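Local coordinates for protein carbohydrate deacetylase Agd3 (Neosartorya fumigata, PDB 6NWZ) that probably removes N-acetyl groups from the exopolysaccharide galactosaminogalactan and is required for Aspergillus fumigatus biofilm formation, at residues G21-N26 / L110-R115. Sequence-based numbering, arbitrary orientation.
Sequences GSVLSN and LEYGVR. With NAG (2-acetamido-2-deoxy-beta-D-glucopyranose), chain D.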
ATOM      1  N   GLY A  21      10.778 -16.223 -32.848  1.00 84.17           N
ATOM      2  CA  GLY A  21      11.593 -15.458 -31.923  1.00 82.04           C
ATOM      3  C   GLY A  21      11.022 -15.481 -30.516  1.00 74.04           C
ATOM      4  O   GLY A  21       9.878 -15.863 -30.281  1.00 75.91           O
ATOM      5  N   SER A  22      11.851 -15.069 -29.560  1.00 65.92           N
ATOM      6  CA  SER A  22      11.465 -15.009 -28.156  1.00 65.65           C
ATOM      7  C   SER A  22      12.051 -13.755 -27.526  1.00 68.19           C
ATOM      8  O   SER A  22      13.128 -13.294 -27.914  1.00 66.70           O
ATOM      9  CB  SER A  22      11.937 -16.245 -27.380  1.00 66.64           C
ATOM     10  OG  SER A  22      11.344 -17.418 -27.904  1.00 94.42           O
ATOM     11  N   VAL A  23      11.333 -13.207 -26.548  1.00 49.45           N
ATOM     12  CA  VAL A  23      11.722 -11.975 -25.870  1.00 49.44           C
ATOM     13  C   VAL A  23      11.644 -12.197 -24.366  1.00 58.40           C
ATOM     14  O   VAL A  23      10.667 -12.763 -23.864  1.00 63.01           O
ATOM     15  CB  VAL A  23      10.823 -10.790 -26.287  1.00 44.19           C
ATOM     16  CG1 VAL A  23      11.271  -9.511 -25.601  1.00 45.87           C
ATOM     17  CG2 VAL A  23      10.818 -10.622 -27.798  1.00 51.40           C
ATOM     18  N   LEU A  24      12.674 -11.753 -23.647  1.00 55.69           N
ATOM     19  CA  LEU A  24      12.653 -11.775 -22.191  1.00 50.19           C
ATOM     20  C   LEU A  24      11.851 -10.592 -21.657  1.00 58.83           C
ATOM     21  O   LEU A  24      11.925  -9.484 -22.195  1.00 61.37           O
ATOM     22  CB  LEU A  24      14.075 -11.739 -21.637  1.00 47.30           C
ATOM     23  CG  LEU A  24      14.985 -12.871 -22.112  1.00 50.78           C
ATOM     24  CD1 LEU A  24      16.307 -12.803 -21.379  1.00 52.23           C
ATOM     25  CD2 LEU A  24      14.321 -14.222 -21.907  1.00 52.59           C
ATOM     26  N   SER A  25      11.082 -10.832 -20.589  1.00 58.85           N
ATOM     27  CA  SER A  25      10.166  -9.838 -20.035  1.00 41.44           C
ATOM     28  C   SER A  25      10.839  -8.856 -19.087  1.00 44.53           C
ATOM     29  O   SER A  25      10.158  -8.267 -18.238  1.00 53.81           O
ATOM     30  CB  SER A  25       9.007 -10.530 -19.312  1.00 54.32           C
ATOM     31  OG  SER A  25       8.198 -11.257 -20.218  1.00 62.21           O
ATOM     32  N   ASN A  26      12.148  -8.668 -19.201  1.00 42.56           N
ATOM     33  CA  ASN A  26      12.854  -7.731 -18.341  1.00 48.71           C
ATOM     34  C   ASN A  26      12.701  -6.313 -18.880  1.00 54.58           C
ATOM     35  O   ASN A  26      12.874  -6.076 -20.078  1.00 68.46           O
ATOM     36  CB  ASN A  26      14.328  -8.116 -18.252  1.00 51.19           C
ATOM     37  CG  ASN A  26      15.007  -7.524 -17.043  1.00 54.16           C
ATOM     38  OD1 ASN A  26      15.703  -6.515 -17.140  1.00 59.70           O
ATOM     39  ND2 ASN A  26      14.801  -8.146 -15.889  1.00 55.91           N
ATOM     40  N   LEU A 110      11.775  -2.494 -33.392  1.00 45.92           N
ATOM     41  CA  LEU A 110      11.151  -2.965 -34.623  1.00 48.49           C
ATOM     42  C   LEU A 110      11.311  -4.470 -34.800  1.00 50.26           C
ATOM     43  O   LEU A 110      10.333  -5.174 -35.074  1.00 56.99           O
ATOM     44  CB  LEU A 110      11.736  -2.218 -35.820  1.00 40.94           C
ATOM     45  CG  LEU A 110      11.266  -0.770 -35.942  1.00 39.12           C
ATOM     46  CD1 LEU A 110      12.022  -0.052 -37.040  1.00 43.37           C
ATOM     47  CD2 LEU A 110       9.770  -0.735 -36.208  1.00 42.40           C
ATOM     48  N   GLU A 111      12.536  -4.983 -34.647  1.00 47.74           N
ATOM     49  CA  GLU A 111      12.784  -6.393 -34.935  1.00 52.14           C
ATOM     50  C   GLU A 111      12.085  -7.312 -33.942  1.00 57.75           C
ATOM     51  O   GLU A 111      11.699  -8.430 -34.303  1.00 61.71           O
ATOM     52  CB  GLU A 111      14.288  -6.674 -34.939  1.00 54.98           C
ATOM     53  CG  GLU A 111      14.796  -7.390 -36.184  1.00 71.32           C
ATOM     54  CD  GLU A 111      14.209  -8.778 -36.354  1.00 96.91           C
ATOM     55  OE1 GLU A 111      13.211  -8.919 -37.093  1.00105.10           O
ATOM     56  OE2 GLU A 111      14.743  -9.729 -35.746  1.00102.58           O
ATOM     57  N   TYR A 112      11.905  -6.865 -32.699  1.00 55.49           N
ATOM     58  CA  TYR A 112      11.371  -7.718 -31.643  1.00 51.00           C
ATOM     59  C   TYR A 112      10.025  -7.249 -31.107  1.00 53.18           C
ATOM     60  O   TYR A 112       9.518  -7.840 -30.146  1.00 61.04           O
ATOM     61  CB  TYR A 112      12.387  -7.834 -30.502  1.00 49.02           C
ATOM     62  CG  TYR A 112      13.634  -8.596 -30.898  1.00 65.07           C
ATOM     63  CD1 TYR A 112      14.669  -7.965 -31.575  1.00 58.98           C
ATOM     64  CD2 TYR A 112      13.769  -9.950 -30.610  1.00 67.19           C
ATOM     65  CE1 TYR A 112      15.806  -8.655 -31.946  1.00 66.73           C
ATOM     66  CE2 TYR A 112      14.906 -10.651 -30.977  1.00 65.18           C
ATOM     67  CZ  TYR A 112      15.920  -9.997 -31.646  1.00 81.43           C
ATOM     68  OH  TYR A 112      17.057 -10.681 -32.018  1.00103.44           O
ATOM     69  N   GLY A 113       9.429  -6.217 -31.698  1.00 53.96           N
ATOM     70  CA  GLY A 113       8.095  -5.783 -31.292  1.00 40.38           C
ATOM     71  C   GLY A 113       8.011  -5.246 -29.879  1.00 52.23           C
ATOM     72  O   GLY A 113       7.023  -5.498 -29.179  1.00 59.51           O
ATOM     73  N   VAL A 114       9.023  -4.497 -29.449  1.00 35.33           N
ATOM     74  CA  VAL A 114       9.140  -4.029 -28.074  1.00 33.77           C
ATOM     75  C   VAL A 114       8.757  -2.556 -28.011  1.00 47.46           C
ATOM     76  O   VAL A 114       9.145  -1.760 -28.876  1.00 50.01           O
ATOM     77  CB  VAL A 114      10.566  -4.266 -27.540  1.00 38.27           C
ATOM     78  CG1 VAL A 114      10.734  -3.672 -26.158  1.00 39.81           C
ATOM     79  CG2 VAL A 114      10.866  -5.751 -27.509  1.00 44.03           C
ATOM     80  N   ARG A 115       7.989  -2.194 -26.989  1.00 47.79           N
ATOM     81  CA  ARG A 115       7.517  -0.831 -26.809  1.00 43.15           C
ATOM     82  C   ARG A 115       8.476  -0.035 -25.930  1.00 41.90           C
ATOM     83  O   ARG A 115       9.286  -0.591 -25.184  1.00 45.19           O
ATOM     84  CB  ARG A 115       6.115  -0.834 -26.201  1.00 27.12           C
ATOM     85  CG  ARG A 115       5.049  -1.370 -27.146  1.00 37.23           C
ATOM     86  CD  ARG A 115       3.713  -1.547 -26.449  1.00 38.78           C
ATOM     87  NE  ARG A 115       2.640  -1.827 -27.398  1.00 44.83           N
ATOM     88  CZ  ARG A 115       1.369  -2.014 -27.055  1.00 43.18           C
ATOM     89  NH1 ARG A 115       1.006  -1.957 -25.782  1.00 36.70           N
ATOM     90  NH2 ARG A 115       0.460  -2.256 -27.987  1.00 36.43           N
TER
HETATM   91  C1  NAG D 901      20.499  -8.511 -32.387  1.00 85.38           C
HETATM   92  C2  NAG D 901      21.801  -9.186 -32.824  1.00 93.90           C
HETATM   93  C3  NAG D 901      22.319  -8.560 -34.119  1.00 92.08           C
HETATM   94  C4  NAG D 901      21.234  -8.570 -35.188  1.00101.87           C
HETATM   95  C5  NAG D 901      19.981  -7.887 -34.653  1.00109.25           C
HETATM   96  C6  NAG D 901      18.818  -7.925 -35.618  1.00106.94           C
HETATM   97  C7  NAG D 901      23.557 -10.136 -31.388  1.00 81.64           C
HETATM   98  C8  NAG D 901      23.312 -11.432 -32.103  1.00 65.13           C
HETATM   99  N2  NAG D 901      22.807  -9.099 -31.778  1.00 94.15           N
HETATM  100  O3  NAG D 901      23.453  -9.287 -34.577  1.00 96.63           O
HETATM  101  O4  NAG D 901      21.686  -7.900 -36.359  1.00108.60           O
HETATM  102  O5  NAG D 901      19.549  -8.554 -33.459  1.00101.15           O
HETATM  103  O6  NAG D 901      17.765  -7.074 -35.187  1.00 92.85           O
HETATM  104  O7  NAG D 901      24.396 -10.033 -30.500  1.00 79.06           O
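Val23 of strand 22-31 and Tyr112 at the end of helix 99-112 bring their CA atoms to 7.2 Å, the nearest approach of the two backbones, where the helix gives way to strand 115-119 in a helix-to-strand turn within the CBM87 carbohydrate-binding module. No hydrogen bond joins the two segments. Gly113 is the first residue to leave helical geometry, and its positive phi (65°) marks the change of direction between Tyr112 and Val114, both of which touch Val23. Antiparallel strand 613-618 pairs with strand 22-31, with backbone hydrogen bonds between Gly21 and Val618 and between Val23 and Tyr616, while Tyr108, one turn back in the helix, adds its side chain to the same apolar cluster.

The two methyls of Val23 divide the work. CG1, anti to the backbone N (chi1 -178°), meets Val114 CG2 at 4.2 Å. CG2 lies 3.9 Å from the carbonyl oxygen Tyr112 O and also reaches the tyrosine side chain, approaching the ring at its edge, near the ring plane, with Tyr112 CD2 4.1 Å away. The carbonyl oxygen of Ser22 also comes to the edge of the ring, so the face of the ring is not used by the strand. Val23 and Val114 are buried, and the contact between them is purely apolar.

Beyond the cluster, Tyr112 extends toward an N-acetylglucosamine of the glycan attached to the protein, and the side chain of the preceding residue, Glu111, lies beside the sugar's O6. The sugar ring oxygen sits at the edge of the tyrosine ring, near its plane, with NAG O5 3.6 Å from Tyr112 OH.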